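Local coordinates for SxtG (Microseira wollei, PDB 6U1R), which probably transfers an amidino group, as glycine amidinotransferases do, in the biosynthesis of saxitoxin, at residues A[325-337]-A[348-360]. Sequence-based numbering, arbitrary orientation.
Sequences MLDEERVIVEKKQ and GFKPIVCSFESYY
Strands 330-334 and 350-354 are the two parallel strands of a beta-alpha-beta unit whose connection is helix 338-346. R330 pairs with K350, V331 with P351, I332 with I352 and V333 with V353. The ladder opens with K350 N to E329 O at 2.8 Å. The shortest rung is I352 N to V331 O, 2.7 Å. P351 lies between two bonded residues, so its missing N-H costs this ladder nothing; its CA makes a CA-H...O contact with V331 O.

V331, V333, P351 and V353 face the connecting helix. V333 CG1 sits between its backbone N and carbonyl carbon (chi1 49°). There it lies alongside the proline ring, 3.7 Å from P351 CB. The other face carries R330, I332 and I352, and I332 packs on helix 83-102. I352 lies alongside the R330 chain, its CD1 against R330 CB and 3.9 Å from L326 CD1. The R330 guanidinium grips D327 OD2 through NE and NH2, and its NH1 forms a salt bridge with E103. The F349 ring turns its edge to the carbonyl oxygens of E328 and E329.

At the end of strand 330-334, the E334 chain bends at chi2 (-77°) and brings its carboxylate to the 355-357 backbone. OE2 accepts F356 N at 3.0 Å on its anti lone pair. OE1 takes K336 N at 2.7 Å from above the carboxylate plane. One water donates to E334 OE1 and E357 OE2 and accepts from Q337 NE2 and Y360 OH. H306 also bonds E357 OE2.

The F356 side chain is about 7 Å from that of C368, the predicted amidino-cysteine nucleophile. Buried E334 thus ties its strand end to the 355-357 backbone and to its own type I turn, while the water and H306 probably ease its closeness to E357.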
ATOM      1  N   MET A 325      21.501  -2.082 -18.256  1.00 14.18           N
ATOM      2  CA  MET A 325      21.401  -2.033 -19.711  1.00 14.65           C
ATOM      3  C   MET A 325      20.774  -0.712 -20.144  1.00 14.96           C
ATOM      4  O   MET A 325      19.691  -0.358 -19.671  1.00 15.18           O
ATOM      5  CB  MET A 325      20.541  -3.179 -20.247  1.00 12.76           C
ATOM      6  CG  MET A 325      20.975  -4.598 -19.858  1.00 14.44           C
ATOM      7  SD  MET A 325      22.636  -4.986 -20.334  1.00 17.66           S
ATOM      8  CE  MET A 325      22.536  -4.858 -22.121  1.00 17.42           C
ATOM      9  N   LEU A 326      21.423  -0.026 -21.085  1.00 15.69           N
ATOM     10  CA  LEU A 326      20.843   1.151 -21.719  1.00 16.73           C
ATOM     11  C   LEU A 326      20.024   0.810 -22.953  1.00 17.44           C
ATOM     12  O   LEU A 326      19.167   1.610 -23.362  1.00 17.96           O
ATOM     13  CB  LEU A 326      21.954   2.133 -22.097  1.00 16.99           C
ATOM     14  CG  LEU A 326      22.956   2.467 -20.992  1.00 19.04           C
ATOM     15  CD1 LEU A 326      23.938   3.540 -21.443  1.00 20.56           C
ATOM     16  CD2 LEU A 326      22.242   2.874 -19.699  1.00 20.20           C
ATOM     17  N   ASP A 327      20.308  -0.330 -23.570  1.00 17.91           N
ATOM     18  CA  ASP A 327      19.496  -0.960 -24.610  1.00 17.95           C
ATOM     19  C   ASP A 327      19.978  -2.405 -24.659  1.00 17.60           C
ATOM     20  O   ASP A 327      20.625  -2.867 -23.715  1.00 17.46           O
ATOM     21  CB  ASP A 327      19.592  -0.209 -25.951  1.00 19.32           C
ATOM     22  CG  ASP A 327      21.013  -0.037 -26.446  1.00 22.10           C
ATOM     23  OD1 ASP A 327      21.877  -0.896 -26.162  1.00 20.23           O
ATOM     24  OD2 ASP A 327      21.259   0.983 -27.135  1.00 22.95           O
ATOM     25  N   GLU A 328      19.685  -3.118 -25.750  1.00 17.85           N
ATOM     26  CA  GLU A 328      20.075  -4.523 -25.819  1.00 19.72           C
ATOM     27  C   GLU A 328      21.584  -4.733 -25.939  1.00 19.01           C
ATOM     28  O   GLU A 328      22.050  -5.874 -25.801  1.00 20.54           O
ATOM     29  CB  GLU A 328      19.370  -5.195 -26.997  1.00 20.75           C
ATOM     30  CG  GLU A 328      17.866  -5.192 -26.844  1.00 20.51           C
ATOM     31  CD  GLU A 328      17.138  -5.945 -27.934  1.00 24.54           C
ATOM     32  OE1 GLU A 328      17.804  -6.643 -28.733  1.00 26.36           O
ATOM     33  OE2 GLU A 328      15.890  -5.847 -27.978  1.00 24.59           O
ATOM     34  N   GLU A 329      22.355  -3.676 -26.171  1.00 19.23           N
ATOM     35  CA  GLU A 329      23.786  -3.783 -26.432  1.00 19.84           C
ATOM     36  C   GLU A 329      24.639  -3.063 -25.398  1.00 20.80           C
ATOM     37  O   GLU A 329      25.620  -3.631 -24.906  1.00 19.83           O
ATOM     38  CB  GLU A 329      24.065  -3.236 -27.847  1.00 25.68           C
ATOM     39  CG  GLU A 329      25.526  -3.165 -28.222  1.00 33.43           C
ATOM     40  CD  GLU A 329      25.751  -2.609 -29.637  1.00 44.17           C
ATOM     41  OE1 GLU A 329      24.828  -1.968 -30.185  1.00 46.90           O
ATOM     42  OE2 GLU A 329      26.855  -2.806 -30.195  1.00 45.97           O
ATOM     43  N   ARG A 330      24.314  -1.811 -25.076  1.00 17.84           N
ATOM     44  CA  ARG A 330      25.133  -0.996 -24.192  1.00 18.37           C
ATOM     45  C   ARG A 330      24.841  -1.338 -22.735  1.00 17.52           C
ATOM     46  O   ARG A 330      23.677  -1.334 -22.314  1.00 16.84           O
ATOM     47  CB  ARG A 330      24.862   0.489 -24.432  1.00 19.08           C
ATOM     48  CG  ARG A 330      25.382   1.040 -25.785  1.00 22.00           C
ATOM     49  CD  ARG A 330      24.957   2.506 -25.973  1.00 22.39           C
ATOM     50  NE  ARG A 330      23.506   2.640 -26.090  1.00 22.78           N
ATOM     51  CZ  ARG A 330      22.803   3.753 -25.858  1.00 25.48           C
ATOM     52  NH1 ARG A 330      23.400   4.866 -25.461  1.00 24.91           N
ATOM     53  NH2 ARG A 330      21.479   3.748 -26.008  1.00 25.64           N
ATOM     54  N   VAL A 331      25.893  -1.618 -21.976  1.00 17.68           N
ATOM     55  CA  VAL A 331      25.777  -2.084 -20.592  1.00 15.94           C
ATOM     56  C   VAL A 331      26.804  -1.362 -19.726  1.00 17.01           C
ATOM     57  O   VAL A 331      27.993  -1.335 -20.056  1.00 16.55           O
ATOM     58  CB  VAL A 331      25.953  -3.620 -20.500  1.00 14.87           C
ATOM     59  CG1 VAL A 331      27.224  -4.094 -21.184  1.00 18.62           C
ATOM     60  CG2 VAL A 331      25.910  -4.085 -19.046  1.00 15.90           C
ATOM     61  N   ILE A 332      26.344  -0.758 -18.617  1.00 16.53           N
ATOM     62  CA  ILE A 332      27.234  -0.106 -17.667  1.00 15.57           C
ATOM     63  C   ILE A 332      27.724  -1.163 -16.687  1.00 15.80           C
ATOM     64  O   ILE A 332      26.923  -1.930 -16.126  1.00 16.28           O
ATOM     65  CB  ILE A 332      26.533   1.067 -16.953  1.00 15.57           C
ATOM     66  CG1 ILE A 332      26.248   2.196 -17.970  1.00 18.87           C
ATOM     67  CG2 ILE A 332      27.389   1.606 -15.808  1.00 15.59           C
ATOM     68  CD1 ILE A 332      25.457   3.340 -17.440  1.00 22.57           C
ATOM     69  N   VAL A 333      29.039  -1.202 -16.478  1.00 15.29           N
ATOM     70  CA  VAL A 333      29.696  -2.231 -15.679  1.00 14.45           C
ATOM     71  C   VAL A 333      30.872  -1.573 -14.971  1.00 15.61           C
ATOM     72  O   VAL A 333      31.430  -0.576 -15.445  1.00 15.88           O
ATOM     73  CB  VAL A 333      30.115  -3.420 -16.579  1.00 17.17           C
ATOM     74  CG1 VAL A 333      30.841  -2.928 -17.777  1.00 20.06           C
ATOM     75  CG2 VAL A 333      30.954  -4.453 -15.834  1.00 16.37           C
ATOM     76  N   GLU A 334      31.229  -2.116 -13.809  1.00 15.61           N
ATOM     77  CA  GLU A 334      32.174  -1.450 -12.923  1.00 15.37           C
ATOM     78  C   GLU A 334      33.625  -1.706 -13.342  1.00 16.60           C
ATOM     79  O   GLU A 334      34.000  -2.816 -13.730  1.00 15.45           O
ATOM     80  CB  GLU A 334      31.948  -1.906 -11.483  1.00 15.85           C
ATOM     81  CG  GLU A 334      32.350  -0.869 -10.421  1.00 15.70           C
ATOM     82  CD  GLU A 334      33.861  -0.771 -10.195  1.00 18.57           C
ATOM     83  OE1 GLU A 334      34.557  -1.811 -10.255  1.00 19.33           O
ATOM     84  OE2 GLU A 334      34.354   0.352  -9.926  1.00 17.43           O
ATOM     85  N   LYS A 335      34.448  -0.666 -13.187  1.00 18.27           N
ATOM     86  CA  LYS A 335      35.779  -0.620 -13.787  1.00 18.07           C
ATOM     87  C   LYS A 335      36.697  -1.735 -13.296  1.00 21.38           C
ATOM     88  O   LYS A 335      37.527  -2.240 -14.065  1.00 20.62           O
ATOM     89  CB  LYS A 335      36.397   0.754 -13.510  1.00 23.87           C
ATOM     90  CG  LYS A 335      37.841   0.905 -13.971  1.00 31.66           C
ATOM     91  CD  LYS A 335      38.207   2.381 -14.174  1.00 39.43           C
ATOM     92  CE  LYS A 335      39.657   2.558 -14.629  1.00 48.82           C
ATOM     93  NZ  LYS A 335      40.323   3.719 -13.951  1.00 57.97           N
ATOM     94  N   LYS A 336      36.599  -2.122 -12.026  1.00 18.53           N
ATOM     95  CA  LYS A 336      37.485  -3.166 -11.534  1.00 20.88           C
ATOM     96  C   LYS A 336      36.985  -4.565 -11.876  1.00 19.32           C
ATOM     97  O   LYS A 336      37.683  -5.541 -11.592  1.00 20.67           O
ATOM     98  CB  LYS A 336      37.693  -3.021 -10.022  1.00 22.42           C
ATOM     99  CG  LYS A 336      38.489  -1.761  -9.644  1.00 25.95           C
ATOM    100  CD  LYS A 336      38.935  -1.793  -8.197  1.00 30.40           C
ATOM    101  CE  LYS A 336      39.287  -0.396  -7.679  1.00 35.65           C
ATOM    102  NZ  LYS A 336      40.669  -0.001  -8.046  1.00 48.57           N
ATOM    103  N   GLN A 337      35.820  -4.693 -12.509  1.00 16.60           N
ATOM    104  CA  GLN A 337      35.284  -6.009 -12.851  1.00 16.96           C
ATOM    105  C   GLN A 337      35.803  -6.446 -14.220  1.00 17.69           C
ATOM    106  O   GLN A 337      35.058  -6.613 -15.176  1.00 16.14           O
ATOM    107  CB  GLN A 337      33.763  -5.980 -12.822  1.00 15.43           C
ATOM    108  CG  GLN A 337      33.225  -5.657 -11.463  1.00 16.24           C
ATOM    109  CD  GLN A 337      33.400  -6.803 -10.490  1.00 16.10           C
ATOM    110  OE1 GLN A 337      33.212  -7.972 -10.857  1.00 16.18           O
ATOM    111  NE2 GLN A 337      33.734  -6.481  -9.235  1.00 14.75           N
ATOM    112  N   GLY A 348      29.097 -10.185 -27.110  1.00 19.33           N
ATOM    113  CA  GLY A 348      28.518  -9.288 -28.092  1.00 19.57           C
ATOM    114  C   GLY A 348      27.962  -7.981 -27.567  1.00 20.86           C
ATOM    115  O   GLY A 348      27.340  -7.239 -28.338  1.00 20.60           O
ATOM    116  N   PHE A 349      28.139  -7.686 -26.283  1.00 19.80           N
ATOM    117  CA  PHE A 349      27.661  -6.441 -25.711  1.00 19.54           C
ATOM    118  C   PHE A 349      28.735  -5.363 -25.837  1.00 21.45           C
ATOM    119  O   PHE A 349      29.877  -5.625 -26.217  1.00 19.16           O
ATOM    120  CB  PHE A 349      27.244  -6.666 -24.251  1.00 17.57           C
ATOM    121  CG  PHE A 349      26.114  -7.645 -24.097  1.00 18.16           C
ATOM    122  CD1 PHE A 349      24.792  -7.234 -24.239  1.00 17.00           C
ATOM    123  CD2 PHE A 349      26.367  -8.981 -23.814  1.00 17.93           C
ATOM    124  CE1 PHE A 349      23.748  -8.130 -24.095  1.00 18.23           C
ATOM    125  CE2 PHE A 349      25.320  -9.894 -23.674  1.00 19.11           C
ATOM    126  CZ  PHE A 349      24.013  -9.477 -23.809  1.00 17.78           C
ATOM    127  N   LYS A 350      28.353  -4.123 -25.519  1.00 20.74           N
ATOM    128  CA  LYS A 350      29.254  -2.969 -25.580  1.00 22.19           C
ATOM    129  C   LYS A 350      29.362  -2.374 -24.180  1.00 21.26           C
ATOM    130  O   LYS A 350      28.535  -1.535 -23.790  1.00 19.09           O
ATOM    131  CB  LYS A 350      28.756  -1.917 -26.570  1.00 24.54           C
ATOM    132  CG  LYS A 350      28.715  -2.374 -28.027  1.00 33.11           C
ATOM    133  CD  LYS A 350      30.068  -2.856 -28.531  1.00 44.28           C
ATOM    134  CE  LYS A 350      30.032  -3.212 -30.016  1.00 43.69           C
ATOM    135  NZ  LYS A 350      31.408  -3.476 -30.538  1.00 56.93           N
ATOM    136  N   PRO A 351      30.356  -2.779 -23.394  1.00 19.32           N
ATOM    137  CA  PRO A 351      30.461  -2.275 -22.021  1.00 19.60           C
ATOM    138  C   PRO A 351      30.846  -0.804 -21.990  1.00 20.81           C
ATOM    139  O   PRO A 351      31.664  -0.331 -22.786  1.00 17.43           O
ATOM    140  CB  PRO A 351      31.557  -3.150 -21.396  1.00 19.66           C
ATOM    141  CG  PRO A 351      31.713  -4.297 -22.306  1.00 20.95           C
ATOM    142  CD  PRO A 351      31.345  -3.832 -23.668  1.00 20.89           C
ATOM    143  N   ILE A 352      30.214  -0.076 -21.076  1.00 17.86           N
ATOM    144  CA  ILE A 352      30.583   1.292 -20.750  1.00 18.46           C
ATOM    145  C   ILE A 352      31.021   1.269 -19.295  1.00 19.69           C
ATOM    146  O   ILE A 352      30.224   0.941 -18.408  1.00 19.10           O
ATOM    147  CB  ILE A 352      29.418   2.266 -20.981  1.00 20.39           C
ATOM    148  CG1 ILE A 352      28.959   2.184 -22.442  1.00 21.91           C
ATOM    149  CG2 ILE A 352      29.841   3.678 -20.611  1.00 22.07           C
ATOM    150  CD1 ILE A 352      27.582   2.729 -22.702  1.00 24.33           C
ATOM    151  N   VAL A 353      32.291   1.552 -19.058  1.00 18.73           N
ATOM    152  CA  VAL A 353      32.903   1.317 -17.760  1.00 19.57           C
ATOM    153  C   VAL A 353      32.717   2.540 -16.877  1.00 19.67           C
ATOM    154  O   VAL A 353      32.760   3.680 -17.345  1.00 21.54           O
ATOM    155  CB  VAL A 353      34.393   0.965 -17.934  1.00 21.35           C
ATOM    156  CG1 VAL A 353      35.060   0.900 -16.608  1.00 23.96           C
ATOM    157  CG2 VAL A 353      34.529  -0.387 -18.648  1.00 19.95           C
ATOM    158  N   CYS A 354      32.527   2.297 -15.575  1.00 18.31           N
ATOM    159  CA  CYS A 354      32.341   3.365 -14.595  1.00 18.83           C
ATOM    160  C   CYS A 354      32.895   2.925 -13.241  1.00 17.21           C
ATOM    161  O   CYS A 354      32.614   1.805 -12.806  1.00 17.39           O
ATOM    162  CB  CYS A 354      30.844   3.714 -14.479  1.00 16.50           C
ATOM    163  SG  CYS A 354      30.476   5.143 -13.391  1.00 21.03           S
ATOM    164  N   SER A 355      33.649   3.799 -12.560  1.00 17.73           N
ATOM    165  CA  SER A 355      34.087   3.531 -11.191  1.00 19.38           C
ATOM    166  C   SER A 355      32.918   3.740 -10.231  1.00 17.93           C
ATOM    167  O   SER A 355      32.243   4.776 -10.277  1.00 18.42           O
ATOM    168  CB  SER A 355      35.250   4.440 -10.784  1.00 21.70           C
ATOM    169  OG  SER A 355      36.382   4.233 -11.611  1.00 27.90           O
ATOM    170  N   PHE A 356      32.677   2.756  -9.361  1.00 17.70           N
ATOM    171  CA  PHE A 356      31.458   2.759  -8.559  1.00 15.15           C
ATOM    172  C   PHE A 356      31.568   1.926  -7.284  1.00 16.95           C
ATOM    173  O   PHE A 356      30.558   1.735  -6.600  1.00 17.36           O
ATOM    174  CB  PHE A 356      30.281   2.264  -9.415  1.00 15.91           C
ATOM    175  CG  PHE A 356      28.944   2.893  -9.054  1.00 15.24           C
ATOM    176  CD1 PHE A 356      28.772   4.264  -9.103  1.00 16.81           C
ATOM    177  CD2 PHE A 356      27.861   2.112  -8.680  1.00 14.55           C
ATOM    178  CE1 PHE A 356      27.547   4.850  -8.797  1.00 15.60           C
ATOM    179  CE2 PHE A 356      26.633   2.685  -8.373  1.00 15.31           C
ATOM    180  CZ  PHE A 356      26.484   4.068  -8.425  1.00 15.45           C
ATOM    181  N   GLU A 357      32.768   1.436  -6.933  1.00 16.60           N
ATOM    182  CA  GLU A 357      32.885   0.643  -5.706  1.00 17.02           C
ATOM    183  C   GLU A 357      32.586   1.442  -4.443  1.00 18.19           C
ATOM    184  O   GLU A 357      32.261   0.832  -3.414  1.00 17.87           O
ATOM    185  CB  GLU A 357      34.272   0.022  -5.564  1.00 17.93           C
ATOM    186  CG  GLU A 357      34.549  -1.032  -6.600  1.00 19.33           C
ATOM    187  CD  GLU A 357      35.687  -1.946  -6.213  1.00 22.20           C
ATOM    188  OE1 GLU A 357      36.627  -1.491  -5.506  1.00 22.86           O
ATOM    189  OE2 GLU A 357      35.627  -3.130  -6.612  1.00 20.58           O
ATOM    190  N   SER A 358      32.668   2.784  -4.498  1.00 18.13           N
ATOM    191  CA  SER A 358      32.309   3.606  -3.343  1.00 18.61           C
ATOM    192  C   SER A 358      30.827   3.551  -3.036  1.00 19.00           C
ATOM    193  O   SER A 358      30.421   3.964  -1.946  1.00 19.54           O
ATOM    194  CB  SER A 358      32.698   5.072  -3.558  1.00 22.54           C
ATOM    195  OG  SER A 358      34.113   5.208  -3.594  1.00 29.75           O
ATOM    196  N   TYR A 359      30.014   3.085  -3.979  1.00 16.44           N
ATOM    197  CA  TYR A 359      28.592   2.904  -3.746  1.00 16.39           C
ATOM    198  C   TYR A 359      28.283   1.605  -3.019  1.00 16.49           C
ATOM    199  O   TYR A 359      27.247   1.513  -2.354  1.00 15.59           O
ATOM    200  CB  TYR A 359      27.854   2.946  -5.086  1.00 16.13           C
ATOM    201  CG  TYR A 359      26.477   3.581  -5.023  1.00 15.16           C
ATOM    202  CD1 TYR A 359      26.322   4.965  -5.111  1.00 13.76           C
ATOM    203  CD2 TYR A 359      25.327   2.798  -4.924  1.00 15.94           C
ATOM    204  CE1 TYR A 359      25.066   5.559  -5.074  1.00 15.82           C
ATOM    205  CE2 TYR A 359      24.064   3.388  -4.882  1.00 14.97           C
ATOM    206  CZ  TYR A 359      23.939   4.761  -4.951  1.00 15.78           C
ATOM    207  OH  TYR A 359      22.696   5.348  -4.926  1.00 16.60           O
ATOM    208  N   TYR A 360      29.168   0.608  -3.108  1.00 15.16           N
ATOM    209  CA  TYR A 360      28.857  -0.710  -2.561  1.00 16.98           C
ATOM    210  C   TYR A 360      28.508  -0.698  -1.072  1.00 16.54           C
ATOM    211  O   TYR A 360      27.659  -1.512  -0.666  1.00 15.92           O
ATOM    212  CB  TYR A 360      30.032  -1.664  -2.798  1.00 17.04           C
ATOM    213  CG  TYR A 360      30.339  -2.025  -4.245  1.00 15.61           C
ATOM    214  CD1 TYR A 360      29.558  -1.578  -5.306  1.00 15.23           C
ATOM    215  CD2 TYR A 360      31.428  -2.829  -4.537  1.00 17.26           C
ATOM    216  CE1 TYR A 360      29.871  -1.926  -6.614  1.00 15.95           C
ATOM    217  CE2 TYR A 360      31.739  -3.178  -5.825  1.00 15.02           C
ATOM    218  CZ  TYR A 360      30.957  -2.731  -6.859  1.00 15.51           C
ATOM    219  OH  TYR A 360      31.256  -3.072  -8.149  1.00 16.34           O
TER
HETATM  220  O   HOH W   1      33.909  -3.699  -8.630  1.00 16.31           O